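Long-range contacts in type II secretion system protein F (Vibrio cholerae, PDB 3C1Q), which probably serves, as an inner-membrane component of the type II secretion machinery, in the energy-dependent export of proteins such as toxins and proteases from the periplasm: residues I9-L14 / N105-R110; L16-L21 / R98-A103; C34-A39 / A53-V58. One frame throughout, in Å; residues are numbered along the deposited sequence. Where two conformers were deposited one is given.

How the interactions relate
All three contacts join helices of the all-helical first cytoplasmic domain of EpsF. Interactions 1 and 2 hold the same two elements, helix 11-26 and the long helix 92-121, at successive places. Interaction 1 is at the surface and mixes polar groups with Thr11 and Pro12 carbons; a water joins two side chains. Interaction 2 is buried. It combines close helix packing with a salt bridge to a calcium ligand. Interaction 3 joins other helices, 31-40 and 45-59, and is partly buried: leucine and valines inside, two arginines outside. Interactions 2 and 3 touch through Ile17, Gln20 and Leu21 against Cys34 and Val38. Interactions 1 and 2 meet at Ile9 and Ile17.

Interaction 1: residues I9-L14 / N105-R110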
loop_
_atom_site.group_PDB
_atom_site.type_symbol
_atom_site.label_atom_id
_atom_site.label_comp_id
_atom_site.label_asym_id
_atom_site.label_seq_id
_atom_site.Cartn_x
_atom_site.Cartn_y
_atom_site.Cartn_z
ATOM N N ILE B 9 -16.255 4.166 6.883
ATOM C CA ILE B 9 -15.182 3.207 7.117
ATOM C C ILE B 9 -14.125 3.818 8.043
ATOM O O ILE B 9 -14.146 5.014 8.320
ATOM C CB ILE B 9 -14.528 2.715 5.787
ATOM C CG1 ILE B 9 -13.744 3.831 5.094
ATOM C CG2 ILE B 9 -15.607 2.119 4.845
ATOM C CD1 ILE B 9 -12.924 3.347 3.890
ATOM N N SER B 10 -13.212 2.988 8.525
ATOM C CA SER B 10 -12.235 3.441 9.501
ATOM C C SER B 10 -11.140 4.265 8.833
ATOM O O SER B 10 -10.952 4.206 7.614
ATOM C CB SER B 10 -11.626 2.247 10.246
ATOM O OG SER B 10 -10.876 1.432 9.373
ATOM N N THR B 11 -10.435 5.037 9.649
ATOM C CA THR B 11 -9.304 5.834 9.191
ATOM C C THR B 11 -8.241 4.935 8.554
ATOM O O THR B 11 -7.777 5.237 7.455
ATOM C CB THR B 11 -8.750 6.686 10.360
ATOM O OG1 THR B 11 -9.830 7.453 10.902
ATOM C CG2 THR B 11 -7.647 7.635 9.910
ATOM N N PRO B 12 -7.873 3.815 9.220
ATOM C CA PRO B 12 -6.954 2.899 8.528
ATOM C C PRO B 12 -7.466 2.346 7.208
ATOM O O PRO B 12 -6.685 2.187 6.264
ATOM C CB PRO B 12 -6.718 1.759 9.526
ATOM C CG PRO B 12 -7.588 1.986 10.650
ATOM C CD PRO B 12 -8.167 3.366 10.590
ATOM N N ASP B 13 -8.754 2.049 7.118
ATOM C CA ASP B 13 -9.244 1.448 5.883
ATOM C C ASP B 13 -9.317 2.463 4.756
ATOM O O ASP B 13 -9.060 2.121 3.606
ATOM C CB ASP B 13 -10.550 0.721 6.101
ATOM C CG ASP B 13 -10.338 -0.661 6.702
ATOM O OD1 ASP B 13 -9.325 -1.326 6.352
ATOM O OD2 ASP B 13 -11.184 -1.067 7.511
ATOM N N LEU B 14 -9.640 3.718 5.062
ATOM C CA LEU B 14 -9.549 4.750 4.002
ATOM C C LEU B 14 -8.107 4.914 3.518
ATOM O O LEU B 14 -7.859 5.007 2.318
ATOM C CB LEU B 14 -10.098 6.102 4.459
ATOM C CG LEU B 14 -10.116 7.171 3.353
ATOM C CD1 LEU B 14 -11.051 6.757 2.216
ATOM C CD2 LEU B 14 -10.513 8.512 3.942
ATOM N N ASN B 105 -0.987 9.965 6.619
ATOM C CA ASN B 105 -0.593 10.882 7.681
ATOM C C ASN B 105 -1.670 10.954 8.742
ATOM O O ASN B 105 -1.370 10.887 9.931
ATOM C CB ASN B 105 -0.353 12.283 7.114
ATOM C CG ASN B 105 -0.005 13.306 8.192
ATOM O OD1 ASN B 105 -0.778 14.257 8.487
ATOM N ND2 ASN B 105 1.165 13.131 8.780
ATOM N N ARG B 106 -2.922 11.099 8.307
ATOM C CA ARG B 106 -4.052 11.193 9.216
ATOM C C ARG B 106 -4.142 9.920 10.077
ATOM O O ARG B 106 -4.302 9.990 11.294
ATOM C CB ARG B 106 -5.339 11.416 8.424
ATOM C CG ARG B 106 -6.545 11.618 9.262
ATOM C CD ARG B 106 -7.670 12.298 8.492
ATOM N NE ARG B 106 -8.649 12.788 9.453
ATOM C CZ ARG B 106 -9.579 12.036 10.033
ATOM N NH1 ARG B 106 -9.694 10.744 9.739
ATOM N NH2 ARG B 106 -10.407 12.585 10.912
ATOM N N GLN B 107 -4.036 8.763 9.439
ATOM C CA GLN B 107 -4.047 7.484 10.148
ATOM C C GLN B 107 -2.922 7.402 11.183
ATOM O O GLN B 107 -3.140 6.980 12.322
ATOM C CB GLN B 107 -3.946 6.314 9.153
ATOM C CG GLN B 107 -3.603 4.931 9.760
ATOM C CD GLN B 107 -4.475 4.533 10.924
ATOM O OE1 GLN B 107 -5.596 5.041 11.091
ATOM N NE2 GLN B 107 -3.969 3.612 11.753
ATOM N N LYS B 108 -1.719 7.794 10.787
ATOM C CA LYS B 108 -0.570 7.699 11.677
ATOM C C LYS B 108 -0.732 8.595 12.890
ATOM O O LYS B 108 -0.549 8.154 14.031
ATOM C CB LYS B 108 0.725 8.069 10.955
ATOM C CG LYS B 108 1.157 7.098 9.869
ATOM C CD LYS B 108 2.662 7.080 9.674
ATOM C CE LYS B 108 3.054 6.452 8.338
ATOM N NZ LYS B 108 2.307 5.202 7.980
HETATM N N MSE B 109 -1.098 9.855 12.650
HETATM C CA MSE B 109 -1.192 10.825 13.723
HETATM C C MSE B 109 -2.374 10.513 14.646
HETATM O O MSE B 109 -2.279 10.688 15.858
HETATM C CB MSE B 109 -1.286 12.239 13.133
HETATM C CG MSE B 109 -0.055 12.640 12.295
HETATM SE SE MSE B 109 1.637 12.779 13.314
HETATM C CE MSE B 109 1.041 14.143 14.575
ATOM N N ARG B 110 -3.481 10.024 14.070
ATOM C CA ARG B 110 -4.675 9.686 14.868
ATOM C C ARG B 110 -4.476 8.390 15.635
ATOM O O ARG B 110 -4.848 8.296 16.816
ATOM C CB ARG B 110 -5.945 9.638 14.017
ATOM C CG ARG B 110 -6.335 10.996 13.476
ATOM C CD ARG B 110 -7.632 10.935 12.665
ATOM N NE ARG B 110 -8.775 10.580 13.498
ATOM C CZ ARG B 110 -9.478 11.442 14.227
ATOM N NH1 ARG B 110 -9.183 12.731 14.252
ATOM N NH2 ARG B 110 -10.495 10.996 14.953
HETATM O O HOH W 1 -8.952 7.608 13.679
#
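The first turn of helix 11-26 lies beside the middle of helix 92-121, with Thr11 CA 5.6 Å from Gln107 CA. The turn starts with an N-cap: Ser10 OG accepts a bond from Asp13 N at 3.2 Å. Here the all-helical cytoplasmic domain of EpsF joins an early helix to its last one at the surface.

Thr11 faces helix 92-121. Its methyl CG2, anti to the backbone N, rests 3.6 Å from Gln107 CA. Gln107 starts with CG anti to its own N and then bends at chi2 (51°), which brings the amide back to Pro12. Gln107 OE1 sits 3.1 Å from Pro12 CD. It is also close to Pro12 N, but that nitrogen has no hydrogen to give, so the approach is plain packing.

Arg106 and Arg110, one turn apart, layer over each other. Arg110 CD lies 3.4 Å above the centre of the Arg106 guanidinium plane. The extended Arg106 chain crosses Thr11 at about a right angle. Thr11 OG1 reaches Arg110 through water 1, which is 2.9 Å from Thr11 OG1. The same water lies in the guanidinium plane of Arg110 and accepts from Arg110 NE at 3.0 Å.

Interaction 2: residues L16-L21 / R98-A103; sequences LITRQL and RLADYA. With CA (calcium ion), chain G.
Helix 11-26 and helix 92-121 form a nearly antiparallel pair in the core of this helical domain, beside a calcium site. The axes of segments 16-21 and 98-103 approach to 8.2 Å at a crossing angle of -150°. Ala100 and Ala103, with just a methyl each, and Thr18 face the partner helix, which suits this close approach; Arg19 CA lies 4.7 Å from Ala100 CA. Thr18 CG2 presses on the backbone of helix 92-121, 3.4 Å from Ala100 N. Thr18 OG1 bonds back to Leu14 O.

From CB, the Arg19 chain leaves with CG anti to the backbone N. Two bends, at chi2 (60°) and chi3 (67°), then fold it round towards helix 92-121. NE passes Ala100 CB and is buried with no polar partner. CZ and NH1 lie over the same methyl, which sits 3.5 Å above the centre of the guanidinium plane. NH1 donates to Glu97. NH2 bridges to Glu104 and to Asp101.

The Arg19 NH2 to Asp101 OD1 bond is 2.8 Å long and lies in the guanidinium plane, but it meets the carboxylate from above its plane. The arginine is thus a second-shell residue that probably steadies the charge of two calcium ligands, Glu97 and Asp101. Glu43 of the second subunit and three waters complete the site, so the ion links the two chains. Asp101 binds it in bidentate fashion, with OD1 and OD2 both 2.5 Å from the calcium.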
loop_
_atom_site.group_PDB
_atom_site.type_symbol
_atom_site.label_atom_id
_atom_site.label_comp_id
_atom_site.label_asym_id
_atom_site.label_seq_id
_atom_site.Cartn_x
_atom_site.Cartn_y
_atom_site.Cartn_z
ATOM N N LEU B 16 -5.741 2.691 3.535
ATOM C CA LEU B 16 -5.352 1.505 2.801
ATOM C C LEU B 16 -5.832 1.628 1.363
ATOM O O LEU B 16 -5.020 1.546 0.428
ATOM C CB LEU B 16 -5.934 0.262 3.460
ATOM C CG LEU B 16 -5.813 -1.071 2.718
ATOM C CD1 LEU B 16 -4.346 -1.407 2.456
ATOM C CD2 LEU B 16 -6.514 -2.176 3.498
ATOM N N ILE B 17 -7.144 1.805 1.165
ATOM C CA ILE B 17 -7.649 1.809 -0.216
ATOM C C ILE B 17 -7.105 2.988 -1.001
ATOM O O ILE B 17 -6.879 2.871 -2.206
ATOM C CB ILE B 17 -9.204 1.691 -0.306
ATOM C CG1 ILE B 17 -9.903 2.900 0.339
ATOM C CG2 ILE B 17 -9.669 0.346 0.301
ATOM C CD1 ILE B 17 -11.485 2.896 0.241
ATOM N N THR B 18 -6.866 4.123 -0.341
ATOM C CA THR B 18 -6.368 5.297 -1.078
ATOM C C THR B 18 -4.912 5.073 -1.534
ATOM O O THR B 18 -4.550 5.374 -2.677
ATOM C CB THR B 18 -6.534 6.603 -0.256
ATOM O OG1 THR B 18 -7.916 6.767 0.118
ATOM C CG2 THR B 18 -6.104 7.798 -1.059
ATOM N N ARG B 19 -4.110 4.485 -0.652
ATOM C CA ARG B 19 -2.726 4.127 -1.000
ATOM C C ARG B 19 -2.688 3.092 -2.112
ATOM O O ARG B 19 -1.960 3.247 -3.080
ATOM C CB ARG B 19 -1.954 3.638 0.217
ATOM C CG ARG B 19 -0.519 3.169 -0.101
ATOM C CD ARG B 19 0.314 4.253 -0.702
ATOM N NE ARG B 19 0.567 5.334 0.263
ATOM C CZ ARG B 19 1.051 6.527 -0.084
ATOM N NH1 ARG B 19 1.311 6.787 -1.360
ATOM N NH2 ARG B 19 1.271 7.460 0.833
ATOM N N GLN B 20 -3.516 2.060 -2.010
ATOM C CA GLN B 20 -3.556 1.027 -3.044
ATOM C C GLN B 20 -3.980 1.615 -4.387
ATOM O O GLN B 20 -3.342 1.353 -5.408
ATOM C CB GLN B 20 -4.492 -0.111 -2.648
ATOM C CG GLN B 20 -4.036 -0.882 -1.414
ATOM C CD GLN B 20 -4.993 -1.983 -1.031
ATOM O OE1 GLN B 20 -6.174 -1.729 -0.764
ATOM N NE2 GLN B 20 -4.497 -3.228 -1.015
ATOM N N LEU B 21 -5.037 2.424 -4.393
ATOM C CA LEU B 21 -5.495 3.007 -5.661
ATOM C C LEU B 21 -4.404 3.932 -6.236
ATOM O O LEU B 21 -4.117 3.903 -7.428
ATOM C CB LEU B 21 -6.820 3.739 -5.479
ATOM C CG LEU B 21 -7.480 4.284 -6.721
ATOM C CD1 LEU B 21 -7.865 3.134 -7.697
ATOM C CD2 LEU B 21 -8.710 5.131 -6.322
ATOM N N ARG B 98 -1.251 12.418 -3.505
ATOM C CA ARG B 98 -1.431 13.386 -2.412
ATOM C C ARG B 98 -2.542 12.972 -1.455
ATOM O O ARG B 98 -2.409 13.147 -0.231
ATOM C CB ARG B 98 -1.674 14.782 -2.954
ATOM C CG ARG B 98 -0.417 15.391 -3.584
ATOM C CD ARG B 98 -0.446 16.904 -3.552
ATOM N NE ARG B 98 -1.365 17.435 -4.545
ATOM C CZ ARG B 98 -1.114 17.473 -5.854
ATOM N NH1 ARG B 98 0.036 17.014 -6.349
ATOM N NH2 ARG B 98 -2.013 17.980 -6.671
ATOM N N LEU B 99 -3.626 12.403 -1.991
ATOM C CA LEU B 99 -4.717 11.924 -1.136
ATOM C C LEU B 99 -4.245 10.735 -0.274
ATOM O O LEU B 99 -4.584 10.631 0.897
ATOM C CB LEU B 99 -5.915 11.514 -1.990
ATOM C CG LEU B 99 -6.745 12.674 -2.502
ATOM C CD1 LEU B 99 -7.646 12.221 -3.678
ATOM C CD2 LEU B 99 -7.589 13.308 -1.365
ATOM N N ALA B 100 -3.433 9.867 -0.860
ATOM C CA ALA B 100 -2.846 8.738 -0.140
ATOM C C ALA B 100 -1.926 9.207 1.001
ATOM O O ALA B 100 -2.018 8.714 2.157
ATOM C CB ALA B 100 -2.071 7.838 -1.143
ATOM N N ASP B 101 -1.045 10.157 0.693
ATOM C CA ASP B 101 -0.140 10.738 1.684
ATOM C C ASP B 101 -0.929 11.362 2.806
ATOM O O ASP B 101 -0.596 11.191 3.979
ATOM C CB ASP B 101 0.757 11.806 1.058
ATOM C CG ASP B 101 1.883 11.216 0.226
ATOM O OD1 ASP B 101 2.268 10.057 0.455
ATOM O OD2 ASP B 101 2.414 11.946 -0.620
ATOM N N TYR B 102 -1.975 12.095 2.432
ATOM C CA TYR B 102 -2.838 12.806 3.401
ATOM C C TYR B 102 -3.546 11.793 4.305
ATOM O O TYR B 102 -3.516 11.903 5.528
ATOM C CB TYR B 102 -3.872 13.663 2.669
ATOM C CG TYR B 102 -4.916 14.267 3.568
ATOM C CD1 TYR B 102 -4.640 15.402 4.321
ATOM C CD2 TYR B 102 -6.183 13.689 3.690
ATOM C CE1 TYR B 102 -5.604 15.959 5.164
ATOM C CE2 TYR B 102 -7.146 14.246 4.520
ATOM C CZ TYR B 102 -6.847 15.363 5.262
ATOM O OH TYR B 102 -7.829 15.904 6.077
ATOM N N ALA B 103 -4.131 10.780 3.686
ATOM C CA ALA B 103 -4.849 9.751 4.424
ATOM C C ALA B 103 -3.917 8.927 5.326
ATOM O O ALA B 103 -4.299 8.580 6.463
ATOM C CB ALA B 103 -5.641 8.843 3.461
HETATM CA CA CA G . 4.093 10.190 -1.302
HETATM O O HOH W 2 5.680 9.384 -3.001
HETATM O O HOH W 3 4.558 12.194 -2.704
HETATM O O HOH W 4 4.605 8.065 -0.362
#

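Interaction 3: residues C34-A39 / A53-V58; sequences CLRAVA and AVRAKV
Helices 31-40 and 45-59 form an antiparallel helical hairpin in the first cytoplasmic domain of EpsF. The axes of segments 34-39 and 53-58 are 9.1 Å apart at their closest, with an angle of 167° between their directions. Leu35 and Arg55 mark the nearest backbone approach.

Leu35 lies between the two helices. Its CB packs on the aliphatic start of Arg55, with Leu35 CB 3.8 Å from Arg55 CB. Its CG is anti to the carbonyl carbon, and the branch CD1 reaches across to helix 45-59. There Leu35 CD1 touches Val58 CG2 at 3.9 Å and Val54 CG1 at 4.2 Å. These two valines stand one turn apart, so the leucine methyl meets both.

Arg36 and Arg55 lie side by side on the outer side and point the same way. Both begin with CG anti to the backbone N. Arg55 runs extended from CG to NE, and its CD lies 3.7 Å from Arg36 CB. Arg36 bends at chi3 (-84°), which turns its guanidinium over that of Arg55. The two planes are 45° apart, so this is a tilted overlap. Arg36 NH2 comes within 3.1 Å of Arg55 NH2. Both are donors, and the like charges should repel each other. A salt bridge from Arg55 NH1 to Glu32 probably offsets part of this cost and fixes the Arg55 end.

The hairpin lies away from the calcium sites. Helix 11-26 packs on helix 31-40 through Cys34, which points away from helix 45-59 and meets Leu24 and Val25, and through Val38, which meets Gln20. Helix 64-68 packs against helix 45-59, with Leu64 and Ser67 on Val54.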
loop_
_atom_site.group_PDB
_atom_site.type_symbol
_atom_site.label_atom_id
_atom_site.label_comp_id
_atom_site.label_asym_id
_atom_site.label_seq_id
_atom_site.Cartn_x
_atom_site.Cartn_y
_atom_site.Cartn_z
ATOM N N CYS B 34 -7.381 -0.878 -11.902
ATOM C CA CYS B 34 -6.950 -0.518 -10.548
ATOM C C CYS B 34 -8.044 -0.757 -9.514
ATOM O O CYS B 34 -7.804 -1.344 -8.450
ATOM C CB CYS B 34 -6.511 0.941 -10.470
ATOM S SG CYS B 34 -5.105 1.356 -11.522
ATOM N N LEU B 35 -9.245 -0.273 -9.810
ATOM C CA LEU B 35 -10.391 -0.441 -8.898
ATOM C C LEU B 35 -10.745 -1.910 -8.675
ATOM O O LEU B 35 -11.060 -2.305 -7.557
ATOM C CB LEU B 35 -11.597 0.331 -9.404
ATOM C CG LEU B 35 -11.518 1.858 -9.278
ATOM C CD1 LEU B 35 -12.528 2.547 -10.190
ATOM C CD2 LEU B 35 -11.720 2.310 -7.819
ATOM N N ARG B 36 -10.675 -2.715 -9.731
ATOM C CA ARG B 36 -10.884 -4.160 -9.602
ATOM C C ARG B 36 -9.909 -4.780 -8.597
ATOM O O ARG B 36 -10.312 -5.529 -7.722
ATOM C CB ARG B 36 -10.748 -4.860 -10.948
ATOM C CG ARG B 36 -11.067 -6.364 -10.885
ATOM C CD ARG B 36 -10.565 -7.113 -12.084
ATOM N NE ARG B 36 -11.481 -7.054 -13.221
ATOM C CZ ARG B 36 -12.331 -8.023 -13.586
ATOM N NH1 ARG B 36 -12.440 -9.158 -12.891
ATOM N NH2 ARG B 36 -13.100 -7.858 -14.654
ATOM N N ALA B 37 -8.620 -4.483 -8.749
ATOM C CA ALA B 37 -7.597 -4.991 -7.855
ATOM C C ALA B 37 -7.849 -4.592 -6.405
ATOM O O ALA B 37 -7.782 -5.445 -5.510
ATOM C CB ALA B 37 -6.194 -4.509 -8.318
ATOM N N VAL B 38 -8.157 -3.321 -6.146
ATOM C CA VAL B 38 -8.365 -2.887 -4.755
ATOM C C VAL B 38 -9.583 -3.643 -4.146
ATOM O O VAL B 38 -9.528 -4.122 -2.996
ATOM C CB VAL B 38 -8.501 -1.324 -4.618
ATOM C CG1 VAL B 38 -8.607 -0.923 -3.152
ATOM C CG2 VAL B 38 -7.302 -0.613 -5.284
ATOM N N ALA B 39 -10.631 -3.818 -4.944
ATOM C CA ALA B 39 -11.800 -4.595 -4.542
ATOM C C ALA B 39 -11.446 -6.037 -4.185
ATOM O O ALA B 39 -11.816 -6.526 -3.118
ATOM C CB ALA B 39 -12.870 -4.596 -5.652
ATOM N N ALA B 53 -18.871 -1.505 -7.059
ATOM C CA ALA B 53 -19.918 -0.618 -7.547
ATOM C C ALA B 53 -19.317 0.613 -8.226
ATOM O O ALA B 53 -19.752 1.011 -9.290
ATOM C CB ALA B 53 -20.860 -0.199 -6.389
ATOM N N VAL B 54 -18.305 1.203 -7.593
ATOM C CA VAL B 54 -17.594 2.337 -8.170
ATOM C C VAL B 54 -16.926 1.935 -9.492
ATOM O O VAL B 54 -16.988 2.685 -10.488
ATOM C CB VAL B 54 -16.564 2.910 -7.155
ATOM C CG1 VAL B 54 -15.649 3.948 -7.802
ATOM C CG2 VAL B 54 -17.318 3.552 -5.958
ATOM N N ARG B 55 -16.291 0.769 -9.507
ATOM C CA ARG B 55 -15.681 0.261 -10.734
ATOM C C ARG B 55 -16.701 0.098 -11.849
ATOM O O ARG B 55 -16.437 0.474 -12.998
ATOM C CB ARG B 55 -14.984 -1.070 -10.521
ATOM C CG ARG B 55 -14.190 -1.443 -11.776
ATOM C CD ARG B 55 -13.724 -2.848 -11.841
ATOM N NE ARG B 55 -13.586 -3.202 -13.254
ATOM C CZ ARG B 55 -13.836 -4.403 -13.773
ATOM N NH1 ARG B 55 -13.706 -4.591 -15.085
ATOM N NH2 ARG B 55 -14.196 -5.425 -12.996
ATOM N N ALA B 56 -17.851 -0.487 -11.514
ATOM C CA ALA B 56 -18.910 -0.683 -12.498
ATOM C C ALA B 56 -19.275 0.674 -13.119
ATOM O O ALA B 56 -19.318 0.815 -14.351
ATOM C CB ALA B 56 -20.111 -1.345 -11.858
ATOM N N LYS B 57 -19.455 1.689 -12.280
ATOM C CA LYS B 57 -19.838 3.015 -12.776
ATOM C C LYS B 57 -18.765 3.634 -13.672
ATOM O O LYS B 57 -19.082 4.242 -14.691
ATOM C CB LYS B 57 -20.199 3.949 -11.621
ATOM C CG LYS B 57 -21.556 3.610 -10.998
ATOM C CD LYS B 57 -22.009 4.661 -10.020
ATOM C CE LYS B 57 -22.559 5.896 -10.688
ATOM N NZ LYS B 57 -23.435 6.702 -9.784
ATOM N N VAL B 58 -17.498 3.462 -13.303
ATOM C CA VAL B 58 -16.394 3.992 -14.099
ATOM C C VAL B 58 -16.378 3.331 -15.480
ATOM O O VAL B 58 -16.193 4.007 -16.488
ATOM C CB VAL B 58 -15.054 3.799 -13.378
ATOM C CG1 VAL B 58 -13.872 3.966 -14.339
ATOM C CG2 VAL B 58 -14.979 4.796 -12.184
#